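Local atomic coordinates of phospholipase C-beta (PLC-beta) (Sepia officinalis, PDB entry 3QR0), a protein that belongs to the multidomain phospholipase C-beta family, in which PH, EF-hand, TIM-barrel-like X/Y and C2 domains are joined in one chain, here with a bound calcium ion. Residues K14-P19 and A141-S146; P19-K24 and K131-E136; G49-W54 and L64-Y69; D103-I108 and H121-N126. One frame throughout, in Å; residues are numbered along the deposited sequence. Where two conformers were deposited one is given.

In the fold
All four contacts lie in the N-terminal PH domain. Contacts 3 and 4 are buried antiparallel hairpin pairings of the same seven-stranded sheet, each carried by three backbone hydrogen bonds; they touch where L52 meets I108. Contacts 1 and 2 are only partly buried and rely mainly on side chains, in contact 1 with the backbone carbonyl of K14 as acceptor. In contact 2 the short helix 20-24 packs on helix 127-141 by apolar contact, with W133 reaching L52 of contact 3. Contact 1, sharing P19 with contact 2, ties the N-terminal loop to the start of helix 144-147 through an asparagine, a water and a tryptophan face, and encloses the other three contacts along the chain.

Contact 1: residues K14-P19 and A141-S146; sequences KWPKVP and AYNLLS
An asparagine N-cap at the start of helix 144-147, which follows helix 127-141 in the PH-domain part of the chain, also holds the loop that precedes helix 20-24. The polar part centres on N143, whose CG stands anti to the backbone N (chi1 -170°) and so carries the amide toward K14-P19. Its ND2 donates to K14 O at 2.8 Å, with the carbonyl oxygen close to the amide plane. OD1 faces its own helix and takes the N-H of S146 on a lone pair at 3.1 Å, the capping bond. One amide thus serves both segments, which fixes its rotation. A water adds a second link, donating to K14 O and accepting from L145 N, so that the carbonyl of K14 is gripped twice.

Packing surrounds these bonds. The P16 ring crosses the N143 side chain obliquely, P16 CD lying 3.5 Å from N143 ND2. L145, also touched by M316 of helix 316-319, crosses the W15 side chain at about a right angle. Its CD1 lies over the five-membered ring of W15 and against the backbone between K14 and W15. The ring is swung back to the helix from a CB that points away from it, and its outer corner, W15 CZ3, comes within 3.4 Å of L145 O. Over the six-membered ring of W15, L145 CB makes a CH-pi contact, 3.7 Å from the centroid and 9° off the normal.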
# COMPACT_ATOMS: atom_id res chain seq x y z
N LYS A 14 0.84 15.06 9.15
CA LYS A 14 0.22 15.40 10.43
C LYS A 14 -0.75 14.31 10.88
O LYS A 14 -1.36 13.64 10.05
CB LYS A 14 -0.52 16.74 10.29
CG LYS A 14 0.41 17.93 10.03
CD LYS A 14 -0.28 19.07 9.32
CE LYS A 14 0.73 20.11 8.84
NZ LYS A 14 0.08 21.24 8.12
N TRP A 15 -0.88 14.13 12.19
CA TRP A 15 -1.87 13.20 12.74
C TRP A 15 -3.27 13.76 12.49
O TRP A 15 -3.42 14.97 12.32
CB TRP A 15 -1.64 13.01 14.24
CG TRP A 15 -0.36 12.31 14.55
CD1 TRP A 15 0.83 12.88 14.91
CD2 TRP A 15 -0.14 10.90 14.53
NE1 TRP A 15 1.77 11.91 15.12
CE2 TRP A 15 1.21 10.68 14.90
CE3 TRP A 15 -0.95 9.79 14.25
CZ2 TRP A 15 1.76 9.40 14.98
CZ3 TRP A 15 -0.40 8.52 14.34
CH2 TRP A 15 0.95 8.34 14.70
N PRO A 16 -4.30 12.89 12.45
CA PRO A 16 -5.67 13.38 12.29
C PRO A 16 -6.04 14.43 13.33
O PRO A 16 -5.69 14.30 14.50
CB PRO A 16 -6.51 12.12 12.49
CG PRO A 16 -5.63 11.02 12.09
CD PRO A 16 -4.25 11.42 12.50
N LYS A 17 -6.73 15.48 12.87
CA LYS A 17 -7.22 16.54 13.73
C LYS A 17 -8.73 16.62 13.52
O LYS A 17 -9.18 17.06 12.47
CB LYS A 17 -6.55 17.87 13.37
CG LYS A 17 -6.96 19.02 14.25
CD LYS A 17 -5.99 20.18 14.14
CE LYS A 17 -6.40 21.32 15.05
NZ LYS A 17 -5.30 22.31 15.24
N VAL A 18 -9.49 16.14 14.50
CA VAL A 18 -10.93 15.97 14.33
C VAL A 18 -11.68 17.16 14.90
O VAL A 18 -11.58 17.42 16.10
CB VAL A 18 -11.43 14.68 15.03
CG1 VAL A 18 -12.92 14.46 14.76
CG2 VAL A 18 -10.64 13.48 14.55
N PRO A 19 -12.42 17.90 14.05
CA PRO A 19 -13.17 19.06 14.55
C PRO A 19 -14.15 18.68 15.65
O PRO A 19 -14.72 17.59 15.61
CB PRO A 19 -13.93 19.55 13.32
CG PRO A 19 -13.19 19.02 12.16
CD PRO A 19 -12.60 17.72 12.60
N ALA A 141 -9.01 8.47 6.76
CA ALA A 141 -8.84 7.15 6.18
C ALA A 141 -7.54 7.02 5.42
O ALA A 141 -7.00 5.92 5.32
CB ALA A 141 -10.02 6.81 5.25
N TYR A 142 -7.05 8.13 4.86
CA TYR A 142 -5.79 8.13 4.10
C TYR A 142 -4.65 8.83 4.83
O TYR A 142 -3.67 9.22 4.22
CB TYR A 142 -6.03 8.71 2.70
CG TYR A 142 -6.79 7.73 1.86
CD1 TYR A 142 -6.12 6.83 1.03
CD2 TYR A 142 -8.17 7.63 1.95
CE1 TYR A 142 -6.81 5.89 0.28
CE2 TYR A 142 -8.87 6.68 1.21
CZ TYR A 142 -8.19 5.82 0.38
OH TYR A 142 -8.88 4.88 -0.35
N ASN A 143 -4.77 8.95 6.15
CA ASN A 143 -3.71 9.56 6.93
C ASN A 143 -2.54 8.59 7.12
O ASN A 143 -2.67 7.55 7.78
CB ASN A 143 -4.24 10.03 8.28
CG ASN A 143 -3.24 10.88 9.02
OD1 ASN A 143 -2.23 10.38 9.50
ND2 ASN A 143 -3.52 12.18 9.12
N LEU A 144 -1.39 8.93 6.54
CA LEU A 144 -0.23 8.03 6.53
C LEU A 144 0.35 7.78 7.92
O LEU A 144 0.80 6.67 8.21
CB LEU A 144 0.85 8.56 5.59
CG LEU A 144 0.47 8.48 4.11
CD1 LEU A 144 1.53 9.15 3.23
CD2 LEU A 144 0.24 7.03 3.68
N LEU A 145 0.33 8.79 8.79
CA LEU A 145 0.78 8.57 10.16
C LEU A 145 -0.10 7.55 10.89
O LEU A 145 0.41 6.66 11.55
CB LEU A 145 0.84 9.88 10.95
CG LEU A 145 1.98 10.80 10.55
CD1 LEU A 145 1.90 12.11 11.32
CD2 LEU A 145 3.33 10.10 10.79
N SER A 146 -1.42 7.69 10.75
CA SER A 146 -2.37 6.77 11.36
C SER A 146 -2.18 5.35 10.82
O SER A 146 -2.17 4.38 11.59
CB SER A 146 -3.81 7.23 11.11
OG SER A 146 -4.74 6.32 11.67
O HOH W 1 -0.28 11.83 7.96

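Contact 2: residues P19-K24 and K131-E136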
# COMPACT_ATOMS: atom_id res chain seq x y z
N PRO A 19 -12.42 17.90 14.05
CA PRO A 19 -13.17 19.06 14.55
C PRO A 19 -14.15 18.68 15.65
O PRO A 19 -14.72 17.59 15.61
CB PRO A 19 -13.93 19.55 13.32
CG PRO A 19 -13.19 19.02 12.16
CD PRO A 19 -12.60 17.72 12.60
N GLU A 20 -14.36 19.59 16.61
CA GLU A 20 -15.35 19.36 17.67
C GLU A 20 -16.73 18.99 17.11
O GLU A 20 -17.45 18.20 17.73
CB GLU A 20 -15.46 20.59 18.58
CG GLU A 20 -14.43 20.62 19.71
CD GLU A 20 -14.75 19.62 20.81
OE1 GLU A 20 -15.82 19.75 21.45
OE2 GLU A 20 -13.93 18.70 21.04
N GLN A 21 -17.08 19.54 15.95
CA GLN A 21 -18.34 19.24 15.27
C GLN A 21 -18.51 17.74 15.01
O GLN A 21 -19.60 17.20 15.22
CB GLN A 21 -18.44 20.00 13.95
CG GLN A 21 -19.76 19.82 13.20
CD GLN A 21 -19.76 20.48 11.83
OE1 GLN A 21 -19.00 21.42 11.59
NE2 GLN A 21 -20.61 20.00 10.93
N LEU A 22 -17.45 17.08 14.55
CA LEU A 22 -17.51 15.64 14.25
C LEU A 22 -17.43 14.78 15.51
O LEU A 22 -17.95 13.67 15.53
CB LEU A 22 -16.41 15.21 13.27
CG LEU A 22 -16.27 15.92 11.91
CD1 LEU A 22 -15.91 14.90 10.83
CD2 LEU A 22 -17.51 16.71 11.52
N ILE A 23 -16.76 15.30 16.54
CA ILE A 23 -16.67 14.62 17.84
C ILE A 23 -18.04 14.61 18.53
O ILE A 23 -18.46 13.58 19.06
CB ILE A 23 -15.62 15.30 18.74
CG1 ILE A 23 -14.21 15.06 18.18
CG2 ILE A 23 -15.70 14.78 20.18
CD1 ILE A 23 -13.11 15.75 18.94
N LYS A 24 -18.71 15.76 18.51
CA LYS A 24 -20.09 15.87 18.99
C LYS A 24 -21.02 15.04 18.09
O LYS A 24 -21.84 14.27 18.58
CB LYS A 24 -20.52 17.33 18.99
CG LYS A 24 -22.02 17.56 19.13
CD LYS A 24 -22.36 19.03 19.04
CE LYS A 24 -22.44 19.53 17.60
NZ LYS A 24 -23.60 18.97 16.87
N LYS A 131 -20.50 17.79 2.80
CA LYS A 131 -19.18 18.12 2.27
C LYS A 131 -18.12 18.04 3.37
O LYS A 131 -17.08 17.39 3.18
CB LYS A 131 -19.18 19.52 1.63
CG LYS A 131 -17.87 19.90 0.96
CD LYS A 131 -18.01 21.21 0.19
CE LYS A 131 -16.67 21.65 -0.39
NZ LYS A 131 -16.79 22.97 -1.08
N LYS A 132 -18.37 18.68 4.51
CA LYS A 132 -17.41 18.67 5.61
C LYS A 132 -17.07 17.26 6.08
O LYS A 132 -15.89 16.94 6.26
CB LYS A 132 -17.93 19.49 6.80
CG LYS A 132 -16.93 19.58 7.95
CD LYS A 132 -16.96 20.94 8.64
CE LYS A 132 -15.70 21.18 9.48
NZ LYS A 132 -14.43 21.05 8.71
N TRP A 133 -18.08 16.41 6.26
CA TRP A 133 -17.83 15.02 6.67
C TRP A 133 -17.04 14.25 5.62
O TRP A 133 -16.14 13.49 5.95
CB TRP A 133 -19.14 14.28 6.99
CG TRP A 133 -19.63 14.57 8.36
CD1 TRP A 133 -20.29 15.68 8.78
CD2 TRP A 133 -19.48 13.73 9.52
NE1 TRP A 133 -20.58 15.59 10.11
CE2 TRP A 133 -20.09 14.40 10.59
CE3 TRP A 133 -18.90 12.48 9.74
CZ2 TRP A 133 -20.13 13.87 11.88
CZ3 TRP A 133 -18.94 11.95 11.03
CH2 TRP A 133 -19.55 12.64 12.08
N SER A 134 -17.38 14.46 4.35
CA SER A 134 -16.69 13.78 3.26
C SER A 134 -15.20 14.13 3.21
O SER A 134 -14.36 13.25 3.04
CB SER A 134 -17.35 14.12 1.92
OG SER A 134 -16.89 13.23 0.91
N GLU A 135 -14.89 15.42 3.36
CA GLU A 135 -13.50 15.87 3.33
C GLU A 135 -12.72 15.40 4.56
O GLU A 135 -11.58 14.97 4.45
CB GLU A 135 -13.42 17.39 3.22
CG GLU A 135 -13.90 17.89 1.87
CD GLU A 135 -13.93 19.40 1.77
OE1 GLU A 135 -14.37 20.06 2.74
OE2 GLU A 135 -13.51 19.92 0.72
N GLU A 136 -13.35 15.47 5.73
CA GLU A 136 -12.68 15.11 6.97
C GLU A 136 -12.43 13.61 7.06
O GLU A 136 -11.30 13.18 7.32
CB GLU A 136 -13.49 15.58 8.19
CG GLU A 136 -13.45 17.09 8.41
CD GLU A 136 -12.05 17.63 8.68
OE1 GLU A 136 -11.26 16.95 9.38
OE2 GLU A 136 -11.74 18.74 8.19
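K132 opens the contact on helix 127-141. Its CG is anti to the backbone N and the chain bends at chi2 and chi4; K132 CD lies 3.6 Å from Q21 OE1, tip to tip, while K132 NZ forms a salt bridge to E136 OE2 at 3.6 Å. Next comes W133, which lays one face of its indole against L22. The methyl L22 CD2 sits over the five-membered ring of W133 in a CH-pi contact, 3.8 Å from its centroid and 23° off the normal, and CD1 leans toward the ring fusion. The indole NE1 is held by D26, which also takes the amide NE2 of Q21, so one carboxylate positions both side chains. One turn on, E136 offers its CB to L22 CD1 at 3.6 Å. Its chain then folds at chi2 (-62°) and sets the carboxylate against the P19 ring, E136 OE1 lying 3.6 Å from P19 CD; OE1 also has a weak hydrogen bond with Y140 OH. The segments of the two helices run nearly perpendicular, at 97°, with axes 11.4 Å apart. Helix 20-24 lies against strand 39-45, V45 touching both L22 and W133, and F28 of strand 26-31 meets the indole edge-to-face.

Contact 3: residues G49-W54 and L64-Y69; sequences GYFLYW and LLDLAY
Three backbone hydrogen bonds join the two segments. L52 and L65 form the hydrogen-bonded pair, with L65 N to L52 O at 2.8 Å and L52 N to L65 O at 3.0 Å, both donors lying in the plane of the carbonyl they meet. Past D66, L67 N reaches Y50 O at 3.0 Å from above the carbonyl plane. A water donates to that same oxygen and to D66 OD1. D66 also closes an Asx turn, its OD1 accepting from A68 N at 2.9 Å, and K157 NZ of helix 151-165 makes a salt bridge to the same OD1; an ammonium, an N-H and a water on one oxygen would probably favour the charged carboxylate.

On the face bearing F51, Y53, L64 and D66, the F51 ring lies alongside L64, CD1 of each 3.7 Å apart, and presents its edge to L65 O. L64 takes the crowded chi1 of 73° and so points the same way as F51. On the other face L67 crosses L52 at about a right angle, L67 CD2 to L52 CG at 3.8 Å, and both rest on V137 of helix 127-141. W54 brings its ring edge to L65, W54 CH2 4.0 Å from L65 CG. Two antiparallel strands closing a hairpin at the outer side of the seven-stranded sheet, one face under the C-terminal helix, are characteristic of a PH domain.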
# COMPACT_ATOMS: atom_id res chain seq x y z
N GLY A 49 -9.70 10.24 15.27
CA GLY A 49 -10.01 9.95 13.87
C GLY A 49 -9.78 8.50 13.46
O GLY A 49 -9.26 8.24 12.37
N TYR A 50 -10.17 7.56 14.31
CA TYR A 50 -10.00 6.13 14.03
C TYR A 50 -11.28 5.39 13.68
O TYR A 50 -11.24 4.38 12.98
CB TYR A 50 -9.35 5.42 15.22
CG TYR A 50 -7.94 5.87 15.52
CD1 TYR A 50 -7.04 6.20 14.50
CD2 TYR A 50 -7.49 5.96 16.83
CE1 TYR A 50 -5.75 6.60 14.77
CE2 TYR A 50 -6.19 6.36 17.12
CZ TYR A 50 -5.33 6.68 16.08
OH TYR A 50 -4.04 7.09 16.33
N PHE A 51 -12.41 5.88 14.20
CA PHE A 51 -13.71 5.23 14.02
C PHE A 51 -14.80 6.22 13.70
O PHE A 51 -14.80 7.34 14.22
CB PHE A 51 -14.12 4.51 15.31
CG PHE A 51 -13.17 3.45 15.76
CD1 PHE A 51 -13.19 2.19 15.17
CD2 PHE A 51 -12.26 3.69 16.78
CE1 PHE A 51 -12.30 1.20 15.59
CE2 PHE A 51 -11.37 2.71 17.20
CZ PHE A 51 -11.39 1.46 16.61
N LEU A 52 -15.71 5.81 12.82
CA LEU A 52 -17.05 6.38 12.75
C LEU A 52 -17.92 5.48 13.61
O LEU A 52 -17.80 4.26 13.54
CB LEU A 52 -17.59 6.35 11.32
CG LEU A 52 -16.97 7.30 10.30
CD1 LEU A 52 -17.54 7.03 8.92
CD2 LEU A 52 -17.23 8.72 10.72
N TYR A 53 -18.79 6.07 14.42
CA TYR A 53 -19.68 5.25 15.24
C TYR A 53 -21.04 5.91 15.44
O TYR A 53 -21.19 7.13 15.31
CB TYR A 53 -19.03 4.89 16.59
CG TYR A 53 -18.82 6.04 17.56
CD1 TYR A 53 -19.71 6.26 18.61
CD2 TYR A 53 -17.72 6.89 17.44
CE1 TYR A 53 -19.51 7.30 19.52
CE2 TYR A 53 -17.51 7.94 18.34
CZ TYR A 53 -18.41 8.13 19.38
OH TYR A 53 -18.22 9.17 20.27
N TRP A 54 -22.04 5.07 15.72
CA TRP A 54 -23.41 5.51 15.90
C TRP A 54 -24.22 4.42 16.61
O TRP A 54 -23.87 3.24 16.56
CB TRP A 54 -24.06 5.86 14.55
CG TRP A 54 -24.23 4.68 13.63
CD1 TRP A 54 -25.36 3.93 13.46
CD2 TRP A 54 -23.25 4.12 12.75
NE1 TRP A 54 -25.14 2.94 12.53
CE2 TRP A 54 -23.86 3.03 12.08
CE3 TRP A 54 -21.91 4.43 12.45
CZ2 TRP A 54 -23.17 2.25 11.14
CZ3 TRP A 54 -21.24 3.66 11.51
CH2 TRP A 54 -21.88 2.58 10.87
N LEU A 64 -20.22 0.64 14.26
CA LEU A 64 -19.02 1.39 13.91
C LEU A 64 -18.46 1.00 12.56
O LEU A 64 -18.77 -0.06 12.01
CB LEU A 64 -17.94 1.24 14.99
CG LEU A 64 -17.20 -0.10 15.10
CD1 LEU A 64 -16.02 0.04 16.06
CD2 LEU A 64 -18.12 -1.21 15.57
N LEU A 65 -17.64 1.90 12.02
CA LEU A 65 -16.77 1.63 10.89
C LEU A 65 -15.34 1.97 11.30
O LEU A 65 -15.05 3.09 11.72
CB LEU A 65 -17.17 2.45 9.67
CG LEU A 65 -18.45 2.05 8.94
CD1 LEU A 65 -18.71 3.03 7.80
CD2 LEU A 65 -18.38 0.61 8.42
N ASP A 66 -14.45 0.98 11.18
CA ASP A 66 -13.03 1.17 11.42
C ASP A 66 -12.47 1.87 10.19
O ASP A 66 -12.47 1.31 9.10
CB ASP A 66 -12.36 -0.19 11.63
CG ASP A 66 -10.90 -0.09 12.04
OD1 ASP A 66 -10.23 0.90 11.70
OD2 ASP A 66 -10.41 -1.03 12.70
N LEU A 67 -12.00 3.11 10.38
CA LEU A 67 -11.54 3.92 9.25
C LEU A 67 -10.30 3.34 8.56
O LEU A 67 -9.96 3.75 7.45
CB LEU A 67 -11.27 5.36 9.70
CG LEU A 67 -12.50 6.15 10.15
CD1 LEU A 67 -12.11 7.58 10.48
CD2 LEU A 67 -13.60 6.13 9.10
N ALA A 68 -9.65 2.37 9.21
CA ALA A 68 -8.56 1.61 8.59
C ALA A 68 -8.98 0.89 7.30
O ALA A 68 -8.14 0.60 6.46
CB ALA A 68 -7.99 0.60 9.58
N TYR A 69 -10.27 0.60 7.15
CA TYR A 69 -10.77 -0.10 5.96
C TYR A 69 -11.73 0.74 5.12
O TYR A 69 -12.32 0.24 4.17
CB TYR A 69 -11.38 -1.43 6.39
CG TYR A 69 -10.46 -2.18 7.33
CD1 TYR A 69 -9.19 -2.58 6.91
CD2 TYR A 69 -10.83 -2.46 8.64
CE1 TYR A 69 -8.32 -3.23 7.77
CE2 TYR A 69 -9.96 -3.12 9.51
CZ TYR A 69 -8.71 -3.50 9.07
OH TYR A 69 -7.86 -4.16 9.92
O HOH W 2 -8.67 3.76 11.87

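Contact 4: residues D103-I108 and H121-N126; sequences DKCVTI and HLVAEN
T107 turns OG1 anti to the carbonyl carbon (chi1 -58°) and H121 does the same with CG (chi1 -53°), so the two lie side by side on one face of a PH-domain beta hairpin. T107 OG1 lies in the plane of the imidazole at its edge, and T107 CG2 is 3.7 Å from H121 ND1. K80 N is hydrogen-bonded to the same hydroxyl, and W31 stacks on the imidazole. C105 and V123 share this face, whereas V106 and L122 point to the other, where V106 meets A130 of helix 127-141; I108 CD1 comes within 4.1 Å of L122 CD1. Strands 105-110 and 118-124 are joined by V106 N to L122 O at 2.8 Å and L122 N to V106 O at 2.9 Å, the latter nearly along the carbonyl axis. A third bond, A124 N to K104 O at 2.7 Å, follows next to the C105-V123 pair. K104 bends at chi3 and lays its aliphatic chain across A124 and E125, K104 CD 3.4 Å from A124 O; carbonyls including those of F94, S96 and G91 accept from the ammonium of this buried side chain. A water completes the bridge, 2.5 Å from T107 OG1 and 2.7 Å from H121 ND1.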
# COMPACT_ATOMS: atom_id res chain seq x y z
N ASP A 103 -27.58 16.70 -3.14
CA ASP A 103 -26.61 17.58 -2.48
C ASP A 103 -26.39 17.21 -1.00
O ASP A 103 -25.33 17.50 -0.44
CB ASP A 103 -27.07 19.05 -2.57
CG ASP A 103 -27.07 19.58 -4.01
OD1 ASP A 103 -26.47 18.94 -4.90
OD2 ASP A 103 -27.66 20.65 -4.23
N LYS A 104 -27.39 16.58 -0.38
CA LYS A 104 -27.30 16.14 1.02
C LYS A 104 -26.77 14.71 1.21
O LYS A 104 -26.49 14.31 2.34
CB LYS A 104 -28.68 16.24 1.68
CG LYS A 104 -29.24 17.64 1.71
CD LYS A 104 -30.54 17.73 2.50
CE LYS A 104 -31.71 17.15 1.75
NZ LYS A 104 -32.99 17.60 2.35
N CYS A 105 -26.64 13.96 0.12
CA CYS A 105 -26.26 12.55 0.20
C CYS A 105 -24.76 12.33 0.39
O CYS A 105 -23.94 13.03 -0.20
CB CYS A 105 -26.74 11.79 -1.04
SG CYS A 105 -28.53 11.55 -1.05
N VAL A 106 -24.44 11.34 1.23
CA VAL A 106 -23.07 10.92 1.48
C VAL A 106 -23.02 9.40 1.35
O VAL A 106 -23.84 8.70 1.94
CB VAL A 106 -22.59 11.33 2.89
CG1 VAL A 106 -21.20 10.74 3.18
CG2 VAL A 106 -22.57 12.84 3.02
N THR A 107 -22.04 8.91 0.59
CA THR A 107 -21.87 7.47 0.36
C THR A 107 -20.47 7.08 0.81
O THR A 107 -19.50 7.72 0.44
CB THR A 107 -22.00 7.12 -1.13
OG1 THR A 107 -23.29 7.53 -1.61
CG2 THR A 107 -21.84 5.64 -1.37
N ILE A 108 -20.39 6.03 1.63
CA ILE A 108 -19.11 5.53 2.12
C ILE A 108 -18.92 4.12 1.59
O ILE A 108 -19.84 3.30 1.64
CB ILE A 108 -19.06 5.51 3.66
CG1 ILE A 108 -19.47 6.87 4.24
CG2 ILE A 108 -17.67 5.13 4.15
CD1 ILE A 108 -19.58 6.89 5.76
N HIS A 121 -24.84 4.32 3.33
CA HIS A 121 -25.50 5.42 2.65
C HIS A 121 -26.20 6.33 3.65
O HIS A 121 -26.96 5.85 4.50
CB HIS A 121 -26.53 4.90 1.64
CG HIS A 121 -25.98 3.91 0.67
ND1 HIS A 121 -25.16 4.28 -0.39
CD2 HIS A 121 -26.13 2.57 0.58
CE1 HIS A 121 -24.84 3.20 -1.08
NE2 HIS A 121 -25.42 2.15 -0.52
N LEU A 122 -25.96 7.63 3.52
CA LEU A 122 -26.43 8.62 4.49
C LEU A 122 -27.01 9.84 3.79
O LEU A 122 -26.58 10.18 2.69
CB LEU A 122 -25.26 9.08 5.36
CG LEU A 122 -24.51 7.99 6.12
CD1 LEU A 122 -23.23 8.55 6.72
CD2 LEU A 122 -25.41 7.40 7.19
N VAL A 123 -27.98 10.49 4.44
CA VAL A 123 -28.48 11.80 4.01
C VAL A 123 -28.23 12.79 5.14
O VAL A 123 -28.72 12.60 6.26
CB VAL A 123 -29.99 11.76 3.69
CG1 VAL A 123 -30.46 13.11 3.13
CG2 VAL A 123 -30.31 10.62 2.71
N ALA A 124 -27.45 13.83 4.86
CA ALA A 124 -27.19 14.91 5.83
C ALA A 124 -28.36 15.89 5.83
O ALA A 124 -29.22 15.82 4.97
CB ALA A 124 -25.89 15.63 5.49
N GLU A 125 -28.37 16.80 6.80
CA GLU A 125 -29.41 17.84 6.88
C GLU A 125 -29.23 18.92 5.83
O GLU A 125 -30.18 19.62 5.49
CB GLU A 125 -29.41 18.50 8.26
CG GLU A 125 -29.96 17.65 9.39
CD GLU A 125 -29.64 18.25 10.75
OE1 GLU A 125 -28.43 18.45 11.03
OE2 GLU A 125 -30.57 18.51 11.52
N ASN A 126 -28.00 19.08 5.34
CA ASN A 126 -27.69 20.08 4.31
C ASN A 126 -26.40 19.72 3.57
O ASN A 126 -25.74 18.74 3.90
CB ASN A 126 -27.62 21.49 4.92
CG ASN A 126 -26.53 21.63 5.97
OD1 ASN A 126 -25.36 21.36 5.72
ND2 ASN A 126 -26.93 22.06 7.16
O HOH W 3 -25.52 6.95 -0.77